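Local atomic coordinates of 5' nucleotidase family protein (Staphylococcus aureus subsp. aureus, PDB entry 4Q7F), a protein that belongs to the 5' nucleotidase family, joining a calcineurin-like phosphoesterase domain that holds manganese and magnesium ions to a 5'-nucleotidase C-terminal domain. Residues L131-Y136 with I160-Q165; H182-I187 with Y230-A235; A199-V204 with D239-I244; G208-D213 with V261-T266. All coordinates share one frame; numbering follows the deposited sequence.

Contact 1: L131-Y136 with I160-Q165; sequences LCANIY and IGLTTQ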
loop_
_atom_site.group_PDB
_atom_site.type_symbol
_atom_site.label_atom_id
_atom_site.label_comp_id
_atom_site.label_asym_id
_atom_site.label_seq_id
_atom_site.Cartn_x
_atom_site.Cartn_y
_atom_site.Cartn_z
ATOM N N LEU A 131 -8.928 2.336 -16.415
ATOM C CA LEU A 131 -10.148 1.538 -16.444
ATOM C C LEU A 131 -10.533 1.049 -15.055
ATOM O O LEU A 131 -9.739 0.386 -14.398
ATOM C CB LEU A 131 -9.961 0.344 -17.382
ATOM C CG LEU A 131 -9.631 0.703 -18.846
ATOM C CD1 LEU A 131 -9.285 -0.564 -19.618
ATOM C CD2 LEU A 131 -10.782 1.432 -19.518
ATOM N N CYS A 132 -11.738 1.411 -14.617
ATOM C CA CYS A 132 -12.264 0.970 -13.302
ATOM C C CYS A 132 -13.763 0.761 -13.418
ATOM O O CYS A 132 -14.533 1.721 -13.404
ATOM C CB CYS A 132 -11.962 1.986 -12.221
ATOM S SG CYS A 132 -12.530 1.425 -10.598
ATOM N N ALA A 133 -14.179 -0.497 -13.527
ATOM C CA ALA A 133 -15.598 -0.813 -13.694
ATOM C C ALA A 133 -16.415 -0.962 -12.398
ATOM O O ALA A 133 -17.659 -0.979 -12.434
ATOM C CB ALA A 133 -15.731 -2.081 -14.535
ATOM N N ASN A 134 -15.750 -1.028 -11.252
ATOM C CA ASN A 134 -16.489 -1.265 -10.014
ATOM C C ASN A 134 -16.494 -0.157 -8.954
ATOM O O ASN A 134 -16.920 -0.382 -7.812
ATOM C CB ASN A 134 -16.032 -2.591 -9.408
ATOM C CG ASN A 134 -14.621 -2.539 -8.882
ATOM O OD1 ASN A 134 -13.764 -1.886 -9.454
ATOM N ND2 ASN A 134 -14.379 -3.220 -7.770
ATOM N N ILE A 135 -16.032 1.035 -9.306
ATOM C CA ILE A 135 -16.071 2.164 -8.380
ATOM C C ILE A 135 -16.940 3.203 -9.038
ATOM O O ILE A 135 -16.608 3.723 -10.124
ATOM C CB ILE A 135 -14.689 2.767 -8.080
ATOM C CG1 ILE A 135 -13.822 1.756 -7.341
ATOM C CG2 ILE A 135 -14.837 4.033 -7.244
ATOM C CD1 ILE A 135 -12.452 2.269 -6.944
ATOM N N TYR A 136 -18.072 3.489 -8.410
ATOM C CA TYR A 136 -19.018 4.461 -8.944
ATOM C C TYR A 136 -18.982 5.782 -8.207
ATOM O O TYR A 136 -18.784 5.835 -6.970
ATOM C CB TYR A 136 -20.442 3.900 -8.879
ATOM C CG TYR A 136 -20.826 2.966 -10.005
ATOM C CD1 TYR A 136 -20.136 1.779 -10.240
ATOM C CD2 TYR A 136 -21.932 3.245 -10.804
ATOM C CE1 TYR A 136 -20.510 0.922 -11.274
ATOM C CE2 TYR A 136 -22.322 2.388 -11.818
ATOM C CZ TYR A 136 -21.613 1.231 -12.052
ATOM O OH TYR A 136 -22.022 0.395 -13.077
ATOM N N ILE A 160 -11.030 -5.559 -18.839
ATOM C CA ILE A 160 -11.831 -4.973 -17.793
ATOM C C ILE A 160 -10.934 -4.632 -16.609
ATOM O O ILE A 160 -10.142 -5.466 -16.171
ATOM C CB ILE A 160 -12.999 -5.887 -17.354
ATOM C CG1 ILE A 160 -13.825 -5.186 -16.273
ATOM C CG2 ILE A 160 -12.502 -7.235 -16.841
ATOM C CD1 ILE A 160 -15.128 -5.905 -15.939
ATOM N N GLY A 161 -11.058 -3.392 -16.125
ATOM C CA GLY A 161 -10.308 -2.896 -14.973
ATOM C C GLY A 161 -11.158 -2.921 -13.710
ATOM O O GLY A 161 -12.306 -2.477 -13.695
ATOM N N LEU A 162 -10.582 -3.448 -12.645
ATOM C CA LEU A 162 -11.263 -3.591 -11.370
ATOM C C LEU A 162 -10.341 -3.222 -10.242
ATOM O O LEU A 162 -9.114 -3.362 -10.357
ATOM C CB LEU A 162 -11.726 -5.032 -11.192
ATOM C CG LEU A 162 -12.826 -5.457 -12.158
ATOM C CD1 LEU A 162 -12.956 -6.974 -12.273
ATOM C CD2 LEU A 162 -14.139 -4.801 -11.763
ATOM N N THR A 163 -10.941 -2.770 -9.142
ATOM C CA THR A 163 -10.193 -2.322 -7.981
ATOM C C THR A 163 -10.737 -2.943 -6.680
ATOM O O THR A 163 -11.940 -3.170 -6.523
ATOM C CB THR A 163 -10.271 -0.781 -7.878
ATOM O OG1 THR A 163 -9.722 -0.169 -9.068
ATOM C CG2 THR A 163 -9.507 -0.286 -6.673
ATOM N N THR A 164 -9.846 -3.248 -5.763
ATOM C CA THR A 164 -10.277 -3.763 -4.430
ATOM C C THR A 164 -11.417 -2.902 -3.843
ATOM O O THR A 164 -11.343 -1.658 -3.788
ATOM C CB THR A 164 -9.092 -3.849 -3.457
ATOM O OG1 THR A 164 -9.549 -4.290 -2.150
ATOM C CG2 THR A 164 -8.394 -2.493 -3.332
ATOM N N GLN A 165 -12.479 -3.572 -3.407
ATOM C CA GLN A 165 -13.641 -2.890 -2.847
ATOM C C GLN A 165 -13.403 -2.378 -1.428
ATOM O O GLN A 165 -14.194 -1.599 -0.933
ATOM C CB GLN A 165 -14.837 -3.854 -2.790
ATOM C CG GLN A 165 -14.664 -4.998 -1.787
ATOM C CD GLN A 165 -15.742 -6.056 -1.904
ATOM O OE1 GLN A 165 -16.906 -5.743 -2.071
ATOM N NE2 GLN A 165 -15.354 -7.320 -1.794
HETATM O O HOH W 1 -9.419 0.221 -11.755
#
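The flat carboxamide of Asn134 meets the backbone of Thr163 with its polar rim and the side chain of Leu162 with one of its faces. At the rim, Asn134 ND2 donates to Thr163 O over 2.7 Å in an almost straight bond (175° at the hydrogen) that lies in both the amide and the carbonyl planes and uses a lone pair of the carbonyl. Asn134 OD1 accepts from Thr163 N at 3.0 Å, with the donor tilted about 24° from the carbonyl plane. Over the face, Leu162 CD2 stands 3.7 Å from Asn134 CG, the two side chains crossing at about a right angle. With chi1 at 69°, CG sits between the backbone N and the carbonyl carbon, facing strand 155-163. ND2 has a second acceptor in His182 O, so the amide is gripped three times and its rotation is fixed.

Ala133 N adds a bond of 2.7 Å to Gly161 O, and Gly161, lacking a side chain, lets Leu131 O come within 3.4 Å of its CA. A water donates to both Leu131 O and Thr163 OG1, while the same hydroxyl is also hydrogen-bonded to Leu107 O, two residues before the magnesium ligand Asn109. Apolar contacts complete the join: Ile135 CD1 rests 3.9 Å from Thr163 CB, and Ala133 CB touches Ile160 and Leu162.

All touching residues are buried. An asparagine mimicking a backbone partner thus ties a loop to the end of strand 155-163, in the sheet framework of a calcineurin-like phosphoesterase whose loops carry the metal site; the Thr163 side chain lies about 8 Å from the magnesium ion.

Contact 2: H182-I187 with Y230-A235; sequences HSAFEI and YAMLEA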
loop_
_atom_site.group_PDB
_atom_site.type_symbol
_atom_site.label_atom_id
_atom_site.label_comp_id
_atom_site.label_asym_id
_atom_site.label_seq_id
_atom_site.Cartn_x
_atom_site.Cartn_y
_atom_site.Cartn_z
ATOM N N HIS A 182 -18.056 -1.452 -5.451
ATOM C CA HIS A 182 -18.714 -2.740 -5.626
ATOM C C HIS A 182 -17.721 -3.903 -5.667
ATOM O O HIS A 182 -16.562 -3.745 -6.073
ATOM C CB HIS A 182 -19.543 -2.725 -6.917
ATOM C CG HIS A 182 -20.588 -1.656 -6.949
ATOM N ND1 HIS A 182 -21.871 -1.854 -6.491
ATOM C CD2 HIS A 182 -20.542 -0.380 -7.397
ATOM C CE1 HIS A 182 -22.568 -0.741 -6.639
ATOM N NE2 HIS A 182 -21.785 0.166 -7.192
ATOM N N SER A 183 -18.182 -5.071 -5.222
ATOM C CA SER A 183 -17.382 -6.290 -5.279
ATOM C C SER A 183 -16.813 -6.512 -6.689
ATOM O O SER A 183 -17.564 -6.468 -7.666
ATOM C CB SER A 183 -18.264 -7.484 -4.939
ATOM O OG SER A 183 -17.649 -8.691 -5.350
ATOM N N ALA A 184 -15.509 -6.766 -6.786
ATOM C CA ALA A 184 -14.866 -7.023 -8.072
ATOM C C ALA A 184 -15.399 -8.324 -8.650
ATOM O O ALA A 184 -15.566 -8.443 -9.855
ATOM C CB ALA A 184 -13.356 -7.089 -7.930
ATOM N N PHE A 185 -15.692 -9.285 -7.787
ATOM C CA PHE A 185 -16.251 -10.553 -8.234
ATOM C C PHE A 185 -17.606 -10.348 -8.903
ATOM O O PHE A 185 -17.877 -10.913 -9.973
ATOM C CB PHE A 185 -16.433 -11.508 -7.048
ATOM C CG PHE A 185 -17.055 -12.825 -7.422
ATOM C CD1 PHE A 185 -18.415 -12.924 -7.638
ATOM C CD2 PHE A 185 -16.278 -13.962 -7.554
ATOM C CE1 PHE A 185 -18.993 -14.130 -7.993
ATOM C CE2 PHE A 185 -16.851 -15.176 -7.896
ATOM C CZ PHE A 185 -18.210 -15.259 -8.118
ATOM N N GLU A 186 -18.469 -9.563 -8.257
ATOM C CA GLU A 186 -19.829 -9.335 -8.770
ATOM C C GLU A 186 -19.839 -8.569 -10.083
ATOM O O GLU A 186 -20.594 -8.905 -10.989
ATOM C CB GLU A 186 -20.695 -8.605 -7.749
ATOM C CG GLU A 186 -20.931 -9.388 -6.468
ATOM C CD GLU A 186 -21.805 -8.642 -5.481
ATOM O OE1 GLU A 186 -22.442 -7.634 -5.874
ATOM O OE2 GLU A 186 -21.855 -9.076 -4.311
ATOM N N ILE A 187 -19.017 -7.532 -10.182
ATOM C CA ILE A 187 -18.965 -6.755 -11.421
ATOM C C ILE A 187 -18.400 -7.616 -12.558
ATOM O O ILE A 187 -18.882 -7.552 -13.695
ATOM C CB ILE A 187 -18.179 -5.448 -11.238
ATOM C CG1 ILE A 187 -18.878 -4.558 -10.208
ATOM C CG2 ILE A 187 -18.036 -4.711 -12.561
ATOM C CD1 ILE A 187 -20.342 -4.263 -10.500
ATOM N N TYR A 230 -8.981 -15.182 -5.960
ATOM C CA TYR A 230 -9.172 -16.622 -6.034
ATOM C C TYR A 230 -10.602 -16.960 -6.445
ATOM O O TYR A 230 -10.819 -17.763 -7.359
ATOM C CB TYR A 230 -8.817 -17.323 -4.727
ATOM C CG TYR A 230 -8.879 -18.819 -4.872
ATOM C CD1 TYR A 230 -10.078 -19.508 -4.690
ATOM C CD2 TYR A 230 -7.750 -19.544 -5.214
ATOM C CE1 TYR A 230 -10.146 -20.880 -4.850
ATOM C CE2 TYR A 230 -7.804 -20.923 -5.361
ATOM C CZ TYR A 230 -9.002 -21.583 -5.185
ATOM O OH TYR A 230 -9.049 -22.948 -5.342
ATOM N N ALA A 231 -11.574 -16.349 -5.776
ATOM C CA ALA A 231 -12.981 -16.588 -6.091
ATOM C C ALA A 231 -13.258 -16.249 -7.563
ATOM O O ALA A 231 -14.054 -16.911 -8.217
ATOM C CB ALA A 231 -13.875 -15.775 -5.181
HETATM N N MSE A 232 -12.597 -15.215 -8.070
HETATM C CA MSE A 232 -12.769 -14.805 -9.475
HETATM C C MSE A 232 -12.262 -15.877 -10.422
HETATM O O MSE A 232 -12.952 -16.265 -11.374
HETATM C CB MSE A 232 -12.081 -13.465 -9.686
HETATM C CG MSE A 232 -12.906 -12.327 -9.092
HETATM SE SE MSE A 232 -11.733 -10.788 -8.658
HETATM C CE MSE A 232 -12.047 -9.833 -10.353
ATOM N N LEU A 233 -11.055 -16.374 -10.179
ATOM C CA LEU A 233 -10.499 -17.441 -11.017
ATOM C C LEU A 233 -11.290 -18.738 -10.866
ATOM O O LEU A 233 -11.686 -19.354 -11.857
ATOM C CB LEU A 233 -9.025 -17.684 -10.673
ATOM C CG LEU A 233 -8.041 -16.618 -11.147
ATOM C CD1 LEU A 233 -6.714 -16.749 -10.426
ATOM C CD2 LEU A 233 -7.856 -16.712 -12.650
ATOM N N GLU A 234 -11.511 -19.145 -9.620
ATOM C CA GLU A 234 -12.247 -20.356 -9.313
ATOM C C GLU A 234 -13.575 -20.410 -10.078
ATOM O O GLU A 234 -13.955 -21.458 -10.586
ATOM C CB GLU A 234 -12.517 -20.436 -7.802
ATOM C CG GLU A 234 -13.335 -21.643 -7.354
ATOM C CD GLU A 234 -13.729 -21.586 -5.877
ATOM O OE1 GLU A 234 -13.714 -22.644 -5.224
ATOM O OE2 GLU A 234 -14.040 -20.492 -5.353
ATOM N N ALA A 235 -14.271 -19.283 -10.150
ATOM C CA ALA A 235 -15.559 -19.214 -10.821
ATOM C C ALA A 235 -15.475 -18.955 -12.318
ATOM O O ALA A 235 -16.276 -19.509 -13.086
ATOM C CB ALA A 235 -16.411 -18.132 -10.179
#
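Ala231 is the first residue of the 230-235 segment to meet Phe185, and it does so with both methyl and carbonyl. Its CB lies 3.8 Å from Phe185 CD2, while Ala231 O comes to 3.3 Å from Phe185 CE2 at the edge of the ring, near its plane. Chi1 of 178° holds Phe185 CG anti to the backbone N, from where the ring reaches across to the neighbouring helix.

Met232 follows, present as selenomethionine, and reaches Ala184. Its CG sits 3.9 Å from Phe185 CA, and the chain then bends at chi3 (95°), bringing CE to 3.9 Å from Ala184 CB and close to Ala184 O. The same side chain also packs on Leu162, Tyr206 and Phe243, so it is packed between the two helices and the sheet beneath them. One turn after Ala231, Ala235 CB approaches Phe185 CE2 at 3.8 Å, on the more exposed side of the contact.

No hydrogen bond crosses between the segments. Polar order lies at the start of helix 184-198, where Ser183 is the N-cap, its OG accepting from Glu186 N at 3.1 Å, and where Glu228 bonds to Ser183 OG and to the N-H groups of Ala184 and Phe185. The two helices are therefore matched by shape and dispersion, with the C-H rim of Phe185 probably gaining a little electrostatic attraction from the Ala231 carbonyl.

Contact 3: A199-V204 with D239-I244; sequences ADIIVV and DIDIFI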
loop_
_atom_site.group_PDB
_atom_site.type_symbol
_atom_site.label_atom_id
_atom_site.label_comp_id
_atom_site.label_asym_id
_atom_site.label_seq_id
_atom_site.Cartn_x
_atom_site.Cartn_y
_atom_site.Cartn_z
ATOM N N ALA A 199 -15.822 -10.255 -27.386
ATOM C CA ALA A 199 -14.407 -10.644 -27.531
ATOM C C ALA A 199 -14.062 -12.130 -27.458
ATOM O O ALA A 199 -14.778 -12.929 -26.871
ATOM C CB ALA A 199 -13.579 -9.896 -26.489
ATOM N N ASP A 200 -12.923 -12.462 -28.057
ATOM C CA ASP A 200 -12.387 -13.820 -28.085
ATOM C C ASP A 200 -11.393 -14.016 -26.955
ATOM O O ASP A 200 -11.235 -15.129 -26.450
ATOM C CB ASP A 200 -11.674 -14.058 -29.403
ATOM C CG ASP A 200 -12.572 -13.825 -30.594
ATOM O OD1 ASP A 200 -13.501 -14.629 -30.810
ATOM O OD2 ASP A 200 -12.324 -12.847 -31.322
ATOM N N ILE A 201 -10.713 -12.933 -26.579
ATOM C CA ILE A 201 -9.734 -12.956 -25.495
ATOM C C ILE A 201 -10.127 -11.959 -24.417
ATOM O O ILE A 201 -10.444 -10.798 -24.712
ATOM C CB ILE A 201 -8.320 -12.613 -26.005
ATOM C CG1 ILE A 201 -7.879 -13.623 -27.069
ATOM C CG2 ILE A 201 -7.320 -12.577 -24.845
ATOM C CD1 ILE A 201 -7.723 -15.041 -26.555
ATOM N N ILE A 202 -10.082 -12.416 -23.168
ATOM C CA ILE A 202 -10.446 -11.593 -22.018
ATOM C C ILE A 202 -9.276 -11.413 -21.059
ATOM O O ILE A 202 -8.630 -12.379 -20.655
ATOM C CB ILE A 202 -11.648 -12.200 -21.282
ATOM C CG1 ILE A 202 -12.877 -12.093 -22.202
ATOM C CG2 ILE A 202 -11.886 -11.475 -19.959
ATOM C CD1 ILE A 202 -14.045 -12.947 -21.797
ATOM N N VAL A 203 -9.036 -10.153 -20.712
ATOM C CA VAL A 203 -7.970 -9.753 -19.826
ATOM C C VAL A 203 -8.580 -8.982 -18.678
ATOM O O VAL A 203 -9.258 -7.978 -18.884
ATOM C CB VAL A 203 -6.969 -8.816 -20.547
ATOM C CG1 VAL A 203 -5.856 -8.351 -19.609
ATOM C CG2 VAL A 203 -6.385 -9.495 -21.773
ATOM N N VAL A 204 -8.369 -9.483 -17.467
ATOM C CA VAL A 204 -8.832 -8.825 -16.275
ATOM C C VAL A 204 -7.647 -8.144 -15.595
ATOM O O VAL A 204 -6.638 -8.811 -15.297
ATOM C CB VAL A 204 -9.433 -9.828 -15.266
ATOM C CG1 VAL A 204 -9.802 -9.100 -13.987
ATOM C CG2 VAL A 204 -10.648 -10.530 -15.856
ATOM N N ASP A 239 -13.099 -18.581 -18.882
ATOM C CA ASP A 239 -13.430 -17.433 -19.723
ATOM C C ASP A 239 -12.395 -16.301 -19.636
ATOM O O ASP A 239 -12.509 -15.295 -20.335
ATOM C CB ASP A 239 -14.806 -16.908 -19.319
ATOM C CG ASP A 239 -15.910 -17.935 -19.555
ATOM O OD1 ASP A 239 -15.833 -18.666 -20.562
ATOM O OD2 ASP A 239 -16.858 -17.998 -18.752
ATOM N N ILE A 240 -11.394 -16.474 -18.778
ATOM C CA ILE A 240 -10.339 -15.480 -18.591
ATOM C C ILE A 240 -9.033 -16.052 -19.122
ATOM O O ILE A 240 -8.605 -17.148 -18.738
ATOM C CB ILE A 240 -10.134 -15.125 -17.102
ATOM C CG1 ILE A 240 -11.444 -14.644 -16.471
ATOM C CG2 ILE A 240 -9.065 -14.064 -16.974
ATOM C CD1 ILE A 240 -11.387 -14.463 -14.964
ATOM N N ASP A 241 -8.408 -15.298 -20.013
ATOM C CA ASP A 241 -7.152 -15.686 -20.620
ATOM C C ASP A 241 -5.980 -15.101 -19.820
ATOM O O ASP A 241 -4.990 -15.781 -19.578
ATOM C CB ASP A 241 -7.153 -15.203 -22.073
ATOM C CG ASP A 241 -8.287 -15.834 -22.879
ATOM O OD1 ASP A 241 -8.264 -17.059 -23.067
ATOM O OD2 ASP A 241 -9.208 -15.117 -23.307
ATOM N N ILE A 242 -6.105 -13.848 -19.402
ATOM C CA ILE A 242 -5.049 -13.196 -18.638
ATOM C C ILE A 242 -5.664 -12.530 -17.410
ATOM O O ILE A 242 -6.650 -11.779 -17.517
ATOM C CB ILE A 242 -4.285 -12.150 -19.477
ATOM C CG1 ILE A 242 -3.764 -12.772 -20.787
ATOM C CG2 ILE A 242 -3.125 -11.574 -18.690
ATOM C CD1 ILE A 242 -2.990 -11.803 -21.660
ATOM N N PHE A 243 -5.080 -12.809 -16.250
ATOM C CA PHE A 243 -5.580 -12.284 -14.974
ATOM C C PHE A 243 -4.428 -11.526 -14.323
ATOM O O PHE A 243 -3.506 -12.129 -13.738
ATOM C CB PHE A 243 -6.088 -13.426 -14.093
ATOM C CG PHE A 243 -6.980 -12.982 -12.957
ATOM C CD1 PHE A 243 -8.312 -12.660 -13.191
ATOM C CD2 PHE A 243 -6.510 -12.924 -11.659
ATOM C CE1 PHE A 243 -9.144 -12.260 -12.153
ATOM C CE2 PHE A 243 -7.335 -12.518 -10.621
ATOM C CZ PHE A 243 -8.654 -12.185 -10.865
ATOM N N ILE A 244 -4.468 -10.203 -14.483
ATOM C CA ILE A 244 -3.458 -9.296 -13.960
ATOM C C ILE A 244 -3.902 -8.822 -12.594
ATOM O O ILE A 244 -5.048 -8.398 -12.422
ATOM C CB ILE A 244 -3.212 -8.133 -14.963
ATOM C CG1 ILE A 244 -2.426 -8.687 -16.149
ATOM C CG2 ILE A 244 -2.453 -6.961 -14.338
ATOM C CD1 ILE A 244 -2.212 -7.705 -17.306
#
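Asp241 turns its carboxylate onto the backbone of Ile202, with CG anti to its own carbonyl carbon (chi1 -61°) and OD2 receiving Ile202 N at 2.8 Å through the anti lone pair. The Asp241 and Ile201 side chains cross at about a right angle, and Ile201 CG2 touches OD2 at 3.5 Å. Returning the link, Ile202 O accepts from two successive N-H groups, those of Asp241 and Ile242. Ile202 sends its CD1 to 3.2 Å from Asp239 O, a close approach of methyl to carbonyl; chi2 of 165° extends the branch that way. The carboxylate of Asp239 itself is held by a salt bridge to Lys196.

From here the chains run as parallel strands, 12° apart, Val204 N bonding to Ile242 O and Ile244 N to Val204 O. Strands 201-207 and 242-244 are joined through helix 229-236 as a beta-alpha-beta crossover, within a mixed sheet of the calcineurin-like domain. Val203 and Ile242 lie side by side on one face of it, with Val203 CG2 4.1 Å from Ile242 CB; Ile242 continues there onto Phe22, Val274 and Leu276 of the second sheet.

The other face carries Val204 and Phe243, also side by side and pointing the same way. Val204 CB meets Phe243 CD1 at 3.7 Å and CG1 lies beside CE1, while the second methyl, CG2, anti to the carbonyl carbon, packs 4.0 Å from Ile240 CG2.

Contact 4: G208-D213 with V261-T266; sequences GGFEKD and VIQPGT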
loop_
_atom_site.group_PDB
_atom_site.type_symbol
_atom_site.label_atom_id
_atom_site.label_comp_id
_atom_site.label_asym_id
_atom_site.label_seq_id
_atom_site.Cartn_x
_atom_site.Cartn_y
_atom_site.Cartn_z
ATOM N N GLY A 208 -5.902 -5.882 -6.946
ATOM C CA GLY A 208 -6.252 -6.656 -5.778
ATOM C C GLY A 208 -5.496 -7.959 -5.955
ATOM O O GLY A 208 -4.876 -8.183 -7.023
ATOM N N GLY A 209 -5.553 -8.822 -4.948
ATOM C CA GLY A 209 -4.820 -10.083 -4.990
ATOM C C GLY A 209 -5.604 -11.342 -4.667
ATOM O O GLY A 209 -6.810 -11.435 -4.937
ATOM N N PHE A 210 -4.908 -12.302 -4.061
ATOM C CA PHE A 210 -5.468 -13.605 -3.778
ATOM C C PHE A 210 -5.625 -13.847 -2.291
ATOM O O PHE A 210 -4.677 -13.687 -1.513
ATOM C CB PHE A 210 -4.605 -14.690 -4.419
ATOM C CG PHE A 210 -4.397 -14.472 -5.885
ATOM C CD1 PHE A 210 -5.457 -14.628 -6.766
ATOM C CD2 PHE A 210 -3.181 -14.037 -6.374
ATOM C CE1 PHE A 210 -5.294 -14.390 -8.120
ATOM C CE2 PHE A 210 -3.008 -13.795 -7.739
ATOM C CZ PHE A 210 -4.068 -13.969 -8.608
ATOM N N GLU A 211 -6.845 -14.243 -1.938
ATOM C CA GLU A 211 -7.252 -14.505 -0.562
ATOM C C GLU A 211 -7.076 -15.983 -0.179
ATOM O O GLU A 211 -7.181 -16.348 1.006
ATOM C CB GLU A 211 -8.699 -14.053 -0.356
ATOM C CG GLU A 211 -9.799 -14.904 -1.004
ATOM C CD GLU A 211 -9.938 -14.766 -2.510
ATOM O OE1 GLU A 211 -8.998 -14.292 -3.182
ATOM O OE2 GLU A 211 -11.009 -15.163 -3.029
ATOM N N LYS A 212 -6.829 -16.818 -1.188
ATOM C CA LYS A 212 -6.559 -18.248 -1.003
ATOM C C LYS A 212 -5.359 -18.615 -1.857
ATOM O O LYS A 212 -5.076 -17.948 -2.857
ATOM C CB LYS A 212 -7.753 -19.097 -1.418
ATOM C CG LYS A 212 -8.936 -18.997 -0.481
ATOM C CD LYS A 212 -10.128 -19.757 -1.031
ATOM C CE LYS A 212 -11.310 -19.674 -0.092
ATOM N NZ LYS A 212 -12.476 -20.404 -0.650
ATOM N N ASP A 213 -4.646 -19.665 -1.448
ATOM C CA ASP A 213 -3.477 -20.156 -2.185
ATOM C C ASP A 213 -3.966 -20.691 -3.524
ATOM O O ASP A 213 -4.887 -21.495 -3.559
ATOM C CB ASP A 213 -2.793 -21.269 -1.386
ATOM C CG ASP A 213 -1.659 -21.922 -2.145
ATOM O OD1 ASP A 213 -0.706 -21.222 -2.533
ATOM O OD2 ASP A 213 -1.717 -23.150 -2.338
ATOM N N VAL A 261 -1.779 -16.049 -15.012
ATOM C CA VAL A 261 -1.917 -15.235 -13.793
ATOM C C VAL A 261 -0.613 -14.504 -13.464
ATOM O O VAL A 261 0.463 -15.119 -13.386
ATOM C CB VAL A 261 -2.308 -16.104 -12.593
ATOM C CG1 VAL A 261 -2.574 -15.231 -11.377
ATOM C CG2 VAL A 261 -3.507 -16.977 -12.942
ATOM N N ILE A 262 -0.729 -13.192 -13.258
ATOM C CA ILE A 262 0.393 -12.325 -12.966
ATOM C C ILE A 262 0.196 -11.366 -11.789
ATOM O O ILE A 262 -0.884 -10.758 -11.616
ATOM C CB ILE A 262 0.649 -11.385 -14.162
ATOM C CG1 ILE A 262 1.202 -12.150 -15.357
ATOM C CG2 ILE A 262 1.615 -10.267 -13.771
ATOM C CD1 ILE A 262 2.671 -12.518 -15.251
ATOM N N GLN A 263 1.252 -11.231 -10.989
ATOM C CA GLN A 263 1.319 -10.215 -9.938
ATOM C C GLN A 263 2.782 -9.782 -10.019
ATOM O O GLN A 263 3.699 -10.584 -9.764
ATOM C CB GLN A 263 0.901 -10.693 -8.539
ATOM C CG GLN A 263 0.628 -9.460 -7.660
ATOM C CD GLN A 263 -0.081 -9.734 -6.356
ATOM O OE1 GLN A 263 0.345 -9.261 -5.303
ATOM N NE2 GLN A 263 -1.181 -10.467 -6.416
ATOM N N PRO A 264 3.019 -8.529 -10.445
ATOM C CA PRO A 264 4.363 -8.083 -10.678
ATOM C C PRO A 264 5.036 -7.284 -9.570
ATOM O O PRO A 264 5.669 -6.259 -9.844
ATOM C CB PRO A 264 4.200 -7.252 -11.944
ATOM C CG PRO A 264 2.843 -6.669 -11.830
ATOM C CD PRO A 264 2.043 -7.527 -10.904
ATOM N N GLY A 265 4.900 -7.722 -8.328
ATOM C CA GLY A 265 5.588 -7.066 -7.238
ATOM C C GLY A 265 5.270 -5.584 -7.032
ATOM O O GLY A 265 4.101 -5.150 -7.076
ATOM N N THR A 266 6.318 -4.816 -6.782
ATOM C CA THR A 266 6.159 -3.415 -6.466
ATOM C C THR A 266 7.454 -2.664 -6.707
ATOM O O THR A 266 8.539 -3.248 -6.721
ATOM C CB THR A 266 5.761 -3.257 -4.955
ATOM O OG1 THR A 266 5.517 -1.874 -4.631
ATOM C CG2 THR A 266 6.862 -3.811 -4.040
#
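Phe210 and Val261 supply the apolar part of this contact. The tip of the ring, CZ, meets Val261 CG1 at 3.4 Å, a tight fit, and CE2 follows at 3.9 Å; the methyl approaches the ring obliquely and the two side chains cross at a slant. Leu233 of helix 229-236 touches both of them, and Ile252 adds to the cover of the ring.

A second kind of contact sets an amide beside the aromatic ring and the backbone. Gln263 slides past Phe210 in the opposite direction, the amide and ring planes 24° apart, with NE2 4.0 Å from Phe210 CE2. Chi1 of -164° puts Gln263 CG anti to the backbone N, and the chain stays extended beyond it, carrying the amide to the loop, where NE2 lies 3.9 Å from Gly209 CA.

Hydrogen bonds are absent between the two segments, yet several buried polar groups have partners in neighbouring residues. Gln263 OE1 accepts from Arg250 N and its NE2 bonds to Thr245 OG1, which holds both polar atoms of the amide. On the loop side, Gly209 N bonds to Asn227 OD1 and Phe210 N to Gln248 OE1, while Gly208 pairs through its backbone with Gly246.

Several of these residues adjoin the metal site. Gly208 follows the magnesium ligand His207, and Gln248 stands between His247, a magnesium ligand, and His249, a manganese ligand; the contact packs the loop after strand 201-207 against strand 259-264 beside this two-metal centre of the calcineurin-like phosphoesterase domain.

How the contacts relate
Contacts 1, 3 and 4 are buried and all reach the same mixed sheet, whereas contact 2 lies between two helices that cover it and is partly exposed. Their chemistry follows: contact 3 is a parallel strand pair held by backbone bonds, with a carboxylate bond at its start, contact 1 combines a side-chain amide, one backbone bond and a water at a strand end, and contacts 2 and 4 have no hydrogen bond between their segments. Phe243 of contact 3 joins three contacts, packing on Met232 and Leu233 of 230-235 and on Phe210 of 208-213, while Glu211 bonds to Tyr230 N and Ala231 N. Contacts 1 and 4 lie nearest the metals; contact 3 is farthest from the chain's centre.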